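Local structure of lipase (Acinetobacter baumannii, 4OPM) at residues T46-H51 with H72-D77; A117-G122 with F141-G146. The protein is a putative lipase of the alpha/beta hydrolase fold, probably hydrolysing the ester bonds of lipids such as triacylglycerols. All coordinates share one frame; numbering follows the deposited sequence. Where two conformers were deposited one is given.

Interactions 1 and 2 belong to one sheet, in which strand 46-50 lies between 72-76 and 114-119 and the latter in turn pairs with 137-143; their centres are about 13 Å apart. The backbone joins them directly, with Ile50 N 2.8 Å from Ala117 O and Ala117 N 2.9 Å from Leu48 O. Side chains add to the seam: Leu49 CD2 packs on Ala117 CB at 3.6 Å, and Ile50 CG2 lies 3.6 Å from Gly122 CA. Interaction 2 carries the probable nucleophile, Ser120, whose side chain lies about 4 Å from a bound polyethylene glycol, probably from the crystallisation liquor; interaction 1 brings the His51 side chain near, without touching, the probable nucleophile elbow around Ser120.

Interaction 1 (T46-H51 with H72-D77); sequences TLLLIH and HVIIPD
Leu49 O and Pro76 O are joined by one water, which donates to both, at 2.8 Å to Leu49 O, and accepts from His51 N. It bridges the two chains beyond the direct backbone bonds of parallel strands 46-50 and 72-76, of the beta-alpha-beta unit closed through helix 61-64 in this alpha/beta hydrolase fold. Proline suits the place: lacking an N-H, it cannot continue the pairing, and its CD sits 3.3 Å from Leu49 O instead. Earlier in the strands the pairing is regular, as in Ile74 N to Leu47 O at 2.8 Å. On the face of Leu47, Leu49, Val73 and Ile75, Leu49 rests CD1 against both Val73 CG1 (3.8 Å) and Ile75 CD1, branched apolar chains, which suit a buried face where Leu49 also touches Trp60. On the other face, Leu48 has CG anti to the backbone N (chi1 177°), which leans the chain toward the neighbouring strand; it crosses Pro76 at about a right angle, with CD1 3.7 Å from Pro76 CD. The His51 ring puts CD2 near Pro76 O, while its NE2 bonds to Leu78 N. Thr46 and His72 lie side by side; His72 NE2 bonds to Glu38, and a second water accepts from Thr46 OG1 and is also hydrogen-bonded to His72 ND1 at 3.0 Å.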
loop_
_atom_site.group_PDB
_atom_site.type_symbol
_atom_site.label_atom_id
_atom_site.label_comp_id
_atom_site.label_asym_id
_atom_site.label_seq_id
_atom_site.Cartn_x
_atom_site.Cartn_y
_atom_site.Cartn_z
ATOM N N THR A 46 2.519 13.370 11.128
ATOM C CA THR A 46 1.542 12.563 10.410
ATOM C C THR A 46 2.205 11.607 9.424
ATOM O O THR A 46 3.112 11.999 8.682
ATOM C CB THR A 46 0.522 13.457 9.690
ATOM O OG1 THR A 46 -0.101 14.292 10.660
ATOM C CG2 THR A 46 -0.553 12.659 8.949
ATOM N N LEU A 47 1.705 10.353 9.431
ATOM C CA LEU A 47 2.130 9.276 8.510
ATOM C C LEU A 47 0.919 8.737 7.783
ATOM O O LEU A 47 -0.032 8.266 8.417
ATOM C CB LEU A 47 2.880 8.067 9.146
ATOM C CG LEU A 47 3.943 8.211 10.221
ATOM C CD1 LEU A 47 4.454 6.839 10.632
ATOM C CD2 LEU A 47 5.104 9.031 9.762
ATOM N N LEU A 48 0.953 8.788 6.446
ATOM C CA LEU A 48 -0.122 8.258 5.612
ATOM C C LEU A 48 0.365 6.954 4.986
ATOM O O LEU A 48 1.369 6.969 4.268
ATOM C CB LEU A 48 -0.555 9.282 4.539
ATOM C CG LEU A 48 -1.641 8.834 3.541
ATOM C CD1 LEU A 48 -2.986 8.626 4.232
ATOM C CD2 LEU A 48 -1.773 9.843 2.388
ATOM N N LEU A 49 -0.330 5.833 5.277
ATOM C CA LEU A 49 0.055 4.505 4.781
ATOM C C LEU A 49 -0.934 4.043 3.751
ATOM O O LEU A 49 -2.134 3.989 4.042
ATOM C CB LEU A 49 0.179 3.472 5.927
ATOM C CG LEU A 49 1.004 3.881 7.140
ATOM C CD1 LEU A 49 1.011 2.779 8.188
ATOM C CD2 LEU A 49 2.419 4.224 6.741
ATOM N N ILE A 50 -0.436 3.750 2.524
ATOM C CA ILE A 50 -1.290 3.399 1.375
ATOM C C ILE A 50 -1.087 1.946 0.946
ATOM O O ILE A 50 0.001 1.587 0.499
ATOM C CB ILE A 50 -1.028 4.361 0.174
ATOM C CG1 ILE A 50 -0.944 5.840 0.615
ATOM C CG2 ILE A 50 -2.079 4.156 -0.940
ATOM C CD1 ILE A 50 -0.402 6.782 -0.462
ATOM N N HIS A 51 -2.149 1.120 1.070
ATOM C CA HIS A 51 -2.111 -0.292 0.680
ATOM C C HIS A 51 -2.129 -0.451 -0.860
ATOM O O HIS A 51 -2.335 0.523 -1.595
ATOM C CB HIS A 51 -3.270 -1.084 1.328
ATOM C CG HIS A 51 -4.624 -0.723 0.798
ATOM N ND1 HIS A 51 -5.069 -1.185 -0.439
ATOM C CD2 HIS A 51 -5.600 0.031 1.356
ATOM C CE1 HIS A 51 -6.295 -0.702 -0.582
ATOM N NE2 HIS A 51 -6.661 0.025 0.477
ATOM N N HIS A 72 1.474 9.996 14.239
ATOM C CA HIS A 72 0.034 10.109 13.997
ATOM C C HIS A 72 -0.236 9.355 12.687
ATOM O O HIS A 72 0.032 9.864 11.601
ATOM C CB HIS A 72 -0.429 11.568 13.945
ATOM C CG HIS A 72 -1.904 11.713 13.722
ATOM N ND1 HIS A 72 -2.416 12.713 12.920
ATOM C CD2 HIS A 72 -2.931 10.972 14.207
ATOM C CE1 HIS A 72 -3.731 12.564 12.952
ATOM N NE2 HIS A 72 -4.089 11.534 13.720
ATOM N N VAL A 73 -0.749 8.140 12.803
ATOM C CA VAL A 73 -0.879 7.226 11.670
ATOM C C VAL A 73 -2.289 7.260 11.078
ATOM O O VAL A 73 -3.271 7.134 11.807
ATOM C CB VAL A 73 -0.448 5.793 12.112
ATOM C CG1 VAL A 73 -0.546 4.796 10.963
ATOM C CG2 VAL A 73 0.967 5.794 12.699
ATOM N N ILE A 74 -2.369 7.405 9.740
ATOM C CA ILE A 74 -3.636 7.418 8.984
ATOM C C ILE A 74 -3.551 6.345 7.902
ATOM O O ILE A 74 -2.606 6.347 7.110
ATOM C CB ILE A 74 -3.934 8.821 8.395
ATOM C CG1 ILE A 74 -4.056 9.895 9.512
ATOM C CG2 ILE A 74 -5.183 8.804 7.464
ATOM C CD1 ILE A 74 -5.358 9.805 10.377
ATOM N N ILE A 75 -4.516 5.413 7.886
ATOM C CA ILE A 75 -4.466 4.288 6.941
ATOM C C ILE A 75 -5.826 4.111 6.264
ATOM O O ILE A 75 -6.698 3.428 6.794
ATOM C CB ILE A 75 -4.018 2.949 7.610
ATOM C CG1 ILE A 75 -2.988 3.139 8.737
ATOM C CG2 ILE A 75 -3.550 1.930 6.535
ATOM C CD1 ILE A 75 -2.641 1.824 9.500
ATOM N N PRO A 76 -6.001 4.658 5.066
ATOM C CA PRO A 76 -7.306 4.526 4.412
ATOM C C PRO A 76 -7.495 3.229 3.657
ATOM O O PRO A 76 -6.542 2.644 3.129
ATOM C CB PRO A 76 -7.318 5.705 3.421
ATOM C CG PRO A 76 -5.866 5.930 3.081
ATOM C CD PRO A 76 -5.073 5.523 4.301
ATOM N N ASP A 77 -8.754 2.809 3.568
ATOM C CA ASP A 77 -9.196 1.787 2.642
ATOM C C ASP A 77 -9.413 2.515 1.324
ATOM O O ASP A 77 -10.252 3.424 1.253
ATOM C CB ASP A 77 -10.502 1.114 3.094
ATOM C CG ASP A 77 -10.360 0.008 4.110
ATOM O OD1 ASP A 77 -9.342 -0.734 4.048
ATOM O OD2 ASP A 77 -11.311 -0.198 4.880
HETATM O O HOH W 1 -0.391 14.937 13.350
HETATM O O HOH W 2 -3.902 2.072 3.090
#

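Interaction 2 (A117-G122 with F141-G146); sequences AGHSLG and FLVDSG
His119 crosses Val143 obliquely, its CD2 lying 3.3 Å from Val143 O and farther from the CG1 methyl. CG is anti to the backbone N (chi1 173°), which leans the ring toward the strand of Val143; NE2 bonds to the carbonyl O of His274. Ser120 CB sits over the centre of one face of this ring, 3.8 Å above its plane. Phe141 presents a ring face too, with Val143 CG2 offset toward the rim. Small Ala117 fits against the base of the Phe141 side chain, CB to CB at 3.9 Å. Strands 114-119 and 137-143 pair in parallel here, as in Val143 N to Gly118 O at 3.0 Å. The sequence and the sharp strand-to-helix turn match a nucleophile elbow of the alpha/beta hydrolases: Ser120 has strained backbone angles (phi 56°, psi -118°), and glycine suits position 118 because Gly122 O crowds the side where a beta carbon would lie. The strained residue is tethered at both ends, its N to Val143 O at 3.1 Å and its O to Gly146 N at 3.0 Å, the latter from above the carbonyl plane. With its main chain so anchored, Ser120 projects OG into a hydrogen bond with His274 NE2, consistent with the nucleophile of a Ser-His-Asp triad completed by Asp245.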
loop_
_atom_site.group_PDB
_atom_site.type_symbol
_atom_site.label_atom_id
_atom_site.label_comp_id
_atom_site.label_asym_id
_atom_site.label_seq_id
_atom_site.Cartn_x
_atom_site.Cartn_y
_atom_site.Cartn_z
ATOM N N ALA A 117 3.847 6.523 2.870
ATOM C CA ALA A 117 4.377 5.187 2.587
ATOM C C ALA A 117 3.396 4.461 1.700
ATOM O O ALA A 117 2.185 4.575 1.889
ATOM C CB ALA A 117 4.624 4.402 3.866
ATOM N N GLY A 118 3.919 3.740 0.730
ATOM C CA GLY A 118 3.075 3.010 -0.205
ATOM C C GLY A 118 3.599 1.628 -0.511
ATOM O O GLY A 118 4.791 1.456 -0.777
ATOM N N HIS A 119 2.712 0.633 -0.454
ATOM C CA HIS A 119 3.057 -0.731 -0.823
ATOM C C HIS A 119 2.485 -1.040 -2.206
ATOM O O HIS A 119 1.281 -0.863 -2.415
ATOM C CB HIS A 119 2.541 -1.762 0.215
ATOM C CG HIS A 119 2.736 -3.185 -0.241
ATOM N ND1 HIS A 119 1.668 -4.055 -0.374
ATOM C CD2 HIS A 119 3.865 -3.810 -0.657
ATOM C CE1 HIS A 119 2.180 -5.175 -0.859
ATOM N NE2 HIS A 119 3.498 -5.068 -1.053
ATOM N N SER A 120 3.325 -1.571 -3.131
ATOM C CA SER A 120 2.878 -2.056 -4.445
ATOM C C SER A 120 2.113 -0.935 -5.216
ATOM O O SER A 120 2.715 0.115 -5.453
ATOM C CB SER A 120 2.039 -3.324 -4.248
ATOM O OG SER A 120 1.841 -4.048 -5.449
ATOM N N LEU A 121 0.806 -1.111 -5.554
ATOM C CA LEU A 121 0.025 -0.055 -6.222
ATOM C C LEU A 121 -0.058 1.212 -5.328
ATOM O O LEU A 121 -0.150 2.337 -5.834
ATOM C CB LEU A 121 -1.380 -0.567 -6.578
ATOM C CG LEU A 121 -2.277 0.381 -7.362
ATOM C CD1 LEU A 121 -1.658 0.731 -8.724
ATOM C CD2 LEU A 121 -3.636 -0.228 -7.542
ATOM N N GLY A 122 0.018 1.011 -4.015
ATOM C CA GLY A 122 0.046 2.115 -3.061
ATOM C C GLY A 122 1.282 2.970 -3.255
ATOM O O GLY A 122 1.228 4.185 -3.068
ATOM N N PHE A 141 8.158 6.533 1.349
ATOM C CA PHE A 141 8.666 5.208 1.673
ATOM C C PHE A 141 8.025 4.258 0.684
ATOM O O PHE A 141 6.804 4.103 0.675
ATOM C CB PHE A 141 8.403 4.817 3.136
ATOM C CG PHE A 141 8.846 3.427 3.551
ATOM C CD1 PHE A 141 9.948 2.815 2.951
ATOM C CD2 PHE A 141 8.195 2.750 4.580
ATOM C CE1 PHE A 141 10.363 1.538 3.349
ATOM C CE2 PHE A 141 8.625 1.489 4.995
ATOM C CZ PHE A 141 9.708 0.890 4.383
ATOM N N LEU A 142 8.836 3.705 -0.215
ATOM C CA LEU A 142 8.346 2.833 -1.269
ATOM C C LEU A 142 8.680 1.390 -0.958
ATOM O O LEU A 142 9.848 1.017 -0.912
ATOM C CB LEU A 142 8.936 3.247 -2.625
ATOM C CG LEU A 142 8.650 4.700 -3.083
ATOM C CD1 LEU A 142 9.430 5.050 -4.357
ATOM C CD2 LEU A 142 7.142 4.938 -3.288
ATOM N N VAL A 143 7.644 0.579 -0.766
ATOM C CA VAL A 143 7.808 -0.839 -0.460
ATOM C C VAL A 143 7.344 -1.643 -1.676
ATOM O O VAL A 143 6.139 -1.737 -1.908
ATOM C CB VAL A 143 7.051 -1.262 0.836
ATOM C CG1 VAL A 143 7.362 -2.723 1.187
ATOM C CG2 VAL A 143 7.376 -0.331 2.017
ATOM N N ASP A 144 8.289 -2.223 -2.445
ATOM C CA ASP A 144 7.993 -3.012 -3.667
ATOM C C ASP A 144 6.961 -2.254 -4.534
ATOM O O ASP A 144 5.913 -2.797 -4.901
ATOM C CB ASP A 144 7.499 -4.419 -3.293
ATOM C CG ASP A 144 8.533 -5.185 -2.477
ATOM O OD1 ASP A 144 8.754 -4.814 -1.307
ATOM O OD2 ASP A 144 9.181 -6.102 -3.043
ATOM N N SER A 145 7.229 -0.964 -4.756
ATOM C CA SER A 145 6.336 -0.047 -5.440
ATOM C C SER A 145 6.166 -0.355 -6.918
ATOM O O SER A 145 7.121 -0.743 -7.600
ATOM C CB SER A 145 6.871 1.380 -5.313
ATOM O OG SER A 145 6.023 2.315 -5.963
ATOM N N GLY A 146 4.979 -0.047 -7.418
ATOM C CA GLY A 146 4.707 -0.112 -8.847
ATOM C C GLY A 146 5.310 1.105 -9.528
ATOM O O GLY A 146 5.855 2.011 -8.877
#